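Local coordinates for mitogen-activated protein kinase kinase kinase 7 interacting protein 1 (Anopheles gambiae, PDB 2IRM) that probably acts as an adapter that binds the kinase TAK1 and triggers its autophosphorylation, supporting JNK and NF-kappa-B signalling, at residues K91-E102 / I253-G261. Sequence-based numbering, arbitrary orientation.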
loop_
_atom_site.group_PDB
_atom_site.type_symbol
_atom_site.label_atom_id
_atom_site.label_comp_id
_atom_site.label_asym_id
_atom_site.label_seq_id
_atom_site.Cartn_x
_atom_site.Cartn_y
_atom_site.Cartn_z
ATOM N N LYS A 91 -10.755 13.567 10.863
ATOM C CA LYS A 91 -9.398 13.513 10.331
ATOM C C LYS A 91 -8.403 13.313 11.471
ATOM O O LYS A 91 -7.560 12.428 11.411
ATOM C CB LYS A 91 -9.058 14.790 9.550
ATOM C CG LYS A 91 -9.726 14.904 8.177
ATOM C CD LYS A 91 -9.852 16.361 7.702
ATOM C CE LYS A 91 -8.637 16.809 6.905
ATOM N NZ LYS A 91 -8.888 18.096 6.209
ATOM N N GLU A 92 -8.516 14.131 12.512
ATOM C CA GLU A 92 -7.665 14.006 13.697
ATOM C C GLU A 92 -7.761 12.606 14.308
ATOM O O GLU A 92 -6.773 12.074 14.821
ATOM C CB GLU A 92 -8.019 15.086 14.735
ATOM C CG GLU A 92 -7.061 15.198 15.935
ATOM C CD GLU A 92 -5.585 15.336 15.540
ATOM O OE1 GLU A 92 -5.279 15.742 14.393
ATOM O OE2 GLU A 92 -4.719 15.034 16.389
ATOM N N LEU A 93 -8.952 12.016 14.235
ATOM C CA LEU A 93 -9.182 10.669 14.733
ATOM C C LEU A 93 -8.314 9.674 13.982
ATOM O O LEU A 93 -7.614 8.883 14.607
ATOM C CB LEU A 93 -10.657 10.285 14.593
ATOM C CG LEU A 93 -11.372 9.466 15.677
ATOM C CD1 LEU A 93 -12.718 9.010 15.149
ATOM C CD2 LEU A 93 -10.568 8.266 16.156
ATOM N N ILE A 94 -8.357 9.715 12.649
ATOM C CA ILE A 94 -7.518 8.829 11.836
ATOM C C ILE A 94 -6.026 9.137 11.934
ATOM O O ILE A 94 -5.215 8.222 11.942
ATOM C CB ILE A 94 -7.989 8.684 10.356
ATOM C CG1 ILE A 94 -8.883 9.855 9.924
ATOM C CG2 ILE A 94 -8.820 7.420 10.198
ATOM C CD1 ILE A 94 -9.816 9.508 8.751
ATOM N N ARG A 95 -5.680 10.418 12.048
ATOM C CA ARG A 95 -4.292 10.868 12.237
ATOM C C ARG A 95 -3.695 10.269 13.502
ATOM O O ARG A 95 -2.565 9.777 13.491
ATOM C CB ARG A 95 -4.225 12.404 12.294
ATOM C CG ARG A 95 -2.978 13.018 11.653
ATOM C CD ARG A 95 -1.994 13.494 12.698
ATOM N NE ARG A 95 -2.442 14.730 13.335
ATOM C CZ ARG A 95 -2.166 15.077 14.590
ATOM N NH1 ARG A 95 -1.446 14.278 15.366
ATOM N NH2 ARG A 95 -2.622 16.227 15.074
ATOM N N GLN A 96 -4.472 10.312 14.581
ATOM C CA GLN A 96 -4.091 9.700 15.841
ATOM C C GLN A 96 -3.940 8.190 15.732
ATOM O O GLN A 96 -3.086 7.593 16.389
ATOM C CB GLN A 96 -5.113 10.034 16.928
ATOM C CG GLN A 96 -4.747 11.239 17.775
ATOM C CD GLN A 96 -3.338 11.147 18.356
ATOM O OE1 GLN A 96 -2.591 12.128 18.346
ATOM N NE2 GLN A 96 -2.968 9.966 18.858
ATOM N N SER A 97 -4.773 7.575 14.903
ATOM C CA SER A 97 -4.789 6.132 14.773
ATOM C C SER A 97 -3.496 5.608 14.164
ATOM O O SER A 97 -3.025 4.537 14.541
ATOM C CB SER A 97 -5.981 5.699 13.938
ATOM O OG SER A 97 -6.155 4.299 14.021
ATOM N N PHE A 98 -2.942 6.370 13.222
ATOM C CA PHE A 98 -1.633 6.096 12.626
ATOM C C PHE A 98 -0.538 6.300 13.642
ATOM O O PHE A 98 0.398 5.511 13.743
ATOM C CB PHE A 98 -1.368 7.067 11.487
ATOM C CG PHE A 98 -1.971 6.663 10.190
ATOM C CD1 PHE A 98 -3.149 7.244 9.753
ATOM C CD2 PHE A 98 -1.347 5.722 9.385
ATOM C CE1 PHE A 98 -3.712 6.879 8.541
ATOM C CE2 PHE A 98 -1.898 5.347 8.168
ATOM C CZ PHE A 98 -3.085 5.927 7.743
ATOM N N MET A 99 -0.666 7.392 14.385
ATOM C CA MET A 99 0.345 7.817 15.327
ATOM C C MET A 99 0.615 6.723 16.329
ATOM O O MET A 99 1.765 6.476 16.678
ATOM C CB MET A 99 -0.119 9.060 16.064
ATOM C CG MET A 99 0.464 10.371 15.584
ATOM S SD MET A 99 -0.060 11.691 16.736
ATOM C CE MET A 99 0.750 11.248 18.299
ATOM N N SER A 100 -0.451 6.066 16.773
ATOM C CA SER A 100 -0.358 5.085 17.843
ATOM C C SER A 100 -0.149 3.678 17.305
ATOM O O SER A 100 0.066 2.740 18.070
ATOM C CB SER A 100 -1.600 5.144 18.726
ATOM O OG SER A 100 -2.748 4.839 17.964
ATOM N N VAL A 101 -0.229 3.535 15.987
ATOM C CA VAL A 101 0.142 2.283 15.324
ATOM C C VAL A 101 1.655 2.246 15.207
ATOM O O VAL A 101 2.279 1.186 15.315
ATOM C CB VAL A 101 -0.536 2.141 13.938
ATOM C CG1 VAL A 101 0.292 1.297 13.007
ATOM C CG2 VAL A 101 -1.915 1.538 14.093
ATOM N N GLU A 102 2.222 3.430 15.002
ATOM C CA GLU A 102 3.657 3.651 14.939
ATOM C C GLU A 102 4.269 3.627 16.348
ATOM O O GLU A 102 5.332 3.045 16.563
ATOM C CB GLU A 102 3.922 4.989 14.243
ATOM C CG GLU A 102 5.374 5.379 14.112
ATOM C CD GLU A 102 6.053 4.767 12.914
ATOM O OE1 GLU A 102 5.563 3.752 12.373
ATOM O OE2 GLU A 102 7.096 5.316 12.510
ATOM N N ILE A 253 10.477 8.742 6.527
ATOM C CA ILE A 253 9.812 9.496 7.585
ATOM C C ILE A 253 8.415 8.919 7.817
ATOM O O ILE A 253 7.886 8.209 6.961
ATOM C CB ILE A 253 9.773 10.997 7.240
ATOM C CG1 ILE A 253 8.992 11.238 5.942
ATOM C CG2 ILE A 253 11.187 11.515 7.130
ATOM C CD1 ILE A 253 8.836 12.677 5.571
ATOM N N PHE A 254 7.833 9.187 8.980
ATOM C CA PHE A 254 6.461 8.754 9.236
ATOM C C PHE A 254 5.583 9.983 9.221
ATOM O O PHE A 254 5.490 10.701 10.219
ATOM C CB PHE A 254 6.329 8.002 10.572
ATOM C CG PHE A 254 4.938 7.471 10.844
ATOM C CD1 PHE A 254 4.519 6.262 10.297
ATOM C CD2 PHE A 254 4.053 8.175 11.653
ATOM C CE1 PHE A 254 3.244 5.769 10.550
ATOM C CE2 PHE A 254 2.771 7.684 11.908
ATOM C CZ PHE A 254 2.371 6.481 11.355
ATOM N N GLU A 255 4.962 10.238 8.074
ATOM C CA GLU A 255 4.069 11.375 7.939
ATOM C C GLU A 255 2.988 11.075 6.908
ATOM O O GLU A 255 3.126 11.441 5.746
ATOM C CB GLU A 255 4.861 12.615 7.577
ATOM C CG GLU A 255 4.092 13.884 7.834
ATOM C CD GLU A 255 4.839 14.828 8.753
ATOM O OE1 GLU A 255 4.190 15.747 9.315
ATOM O OE2 GLU A 255 6.072 14.634 8.923
ATOM N N PRO A 256 1.914 10.383 7.337
ATOM C CA PRO A 256 0.834 9.943 6.464
ATOM C C PRO A 256 0.033 11.112 5.955
ATOM O O PRO A 256 0.144 12.200 6.495
ATOM C CB PRO A 256 -0.032 9.108 7.394
ATOM C CG PRO A 256 0.235 9.662 8.729
ATOM C CD PRO A 256 1.676 9.965 8.728
ATOM N N GLU A 257 -0.769 10.883 4.923
ATOM C CA GLU A 257 -1.570 11.943 4.323
ATOM C C GLU A 257 -3.052 11.679 4.568
ATOM O O GLU A 257 -3.531 10.555 4.350
ATOM C CB GLU A 257 -1.305 12.022 2.822
ATOM C CG GLU A 257 -1.538 13.398 2.217
ATOM C CD GLU A 257 -0.278 14.242 2.202
ATOM O OE1 GLU A 257 -0.405 15.486 2.335
ATOM O OE2 GLU A 257 0.836 13.664 2.056
ATOM N N ILE A 258 -3.767 12.719 5.007
ATOM C CA ILE A 258 -5.177 12.591 5.357
ATOM C C ILE A 258 -6.064 13.611 4.658
ATOM O O ILE A 258 -5.946 14.813 4.877
ATOM C CB ILE A 258 -5.389 12.650 6.882
ATOM C CG1 ILE A 258 -4.903 11.357 7.528
ATOM C CG2 ILE A 258 -6.861 12.837 7.219
ATOM C CD1 ILE A 258 -4.584 11.498 8.960
ATOM N N VAL A 259 -6.970 13.107 3.827
ATOM C CA VAL A 259 -7.906 13.949 3.093
ATOM C C VAL A 259 -9.312 13.758 3.666
ATOM O O VAL A 259 -9.743 12.627 3.903
ATOM C CB VAL A 259 -7.875 13.657 1.577
ATOM C CG1 VAL A 259 -8.414 14.863 0.790
ATOM C CG2 VAL A 259 -6.445 13.313 1.116
ATOM N N GLY A 260 -10.020 14.864 3.883
ATOM C CA GLY A 260 -11.151 14.849 4.793
ATOM C C GLY A 260 -12.480 15.405 4.350
ATOM O O GLY A 260 -12.616 16.596 4.087
ATOM N N GLY A 261 -13.476 14.528 4.297
ATOM C CA GLY A 261 -14.850 14.938 4.074
ATOM C C GLY A 261 -15.218 15.143 2.625
ATOM O O GLY A 261 -15.914 16.099 2.293
#
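Lys91 lies across Gly260 where helix 87-108, in an outer helical layer of the PP2C-type alpha-beta sandwich, packs on strand 257-263 of one of its two antiparallel sheets. The two short axes run nearly antiparallel, at 156°, and come within 9.0 Å, spacing that fits a helix resting on a sheet face. The lysine aliphatic chain does the touching: its CD sits 3.5 Å from Gly260 CA, while CG meets Ile258 CG2 at 3.7 Å. One turn on, Arg95 offers CB and CG to Ile258, whose CG1 stands anti to the carbonyl carbon and whose chain runs on extended, which brings CD1 to the helix; the two side chains cross at about a right angle. The arginine's charged end leads away from the strand, and its NH2 pairs with Glu92 OE2 through charge alone, since the oxygen lies well out of the guanidinium plane. Phe98 presents a ring face to Pro256, with the proline CB 4.1 Å from the ring centroid and only 7° off the normal, a CH-pi contact. Met72 of helix 63-75 and Ile172 of strand 166-172 also touch this phenylalanine, tying the contact to the adjoining helix and the neighbouring strand of the sheet. At the far end Glu102 covers one face of the Phe254 ring, opposite Pro256 CD. The carboxylate and ring planes are 17° apart, stacked, and each oxygen has a partner beyond: OE2 a salt bridge to Lys235, OE1 a hydrogen bond from Gly230 N. These probably hold the carboxylate flat. Glu102 CB makes a CH-pi contact over the same face, 3.7 Å from the Phe254 ring centroid.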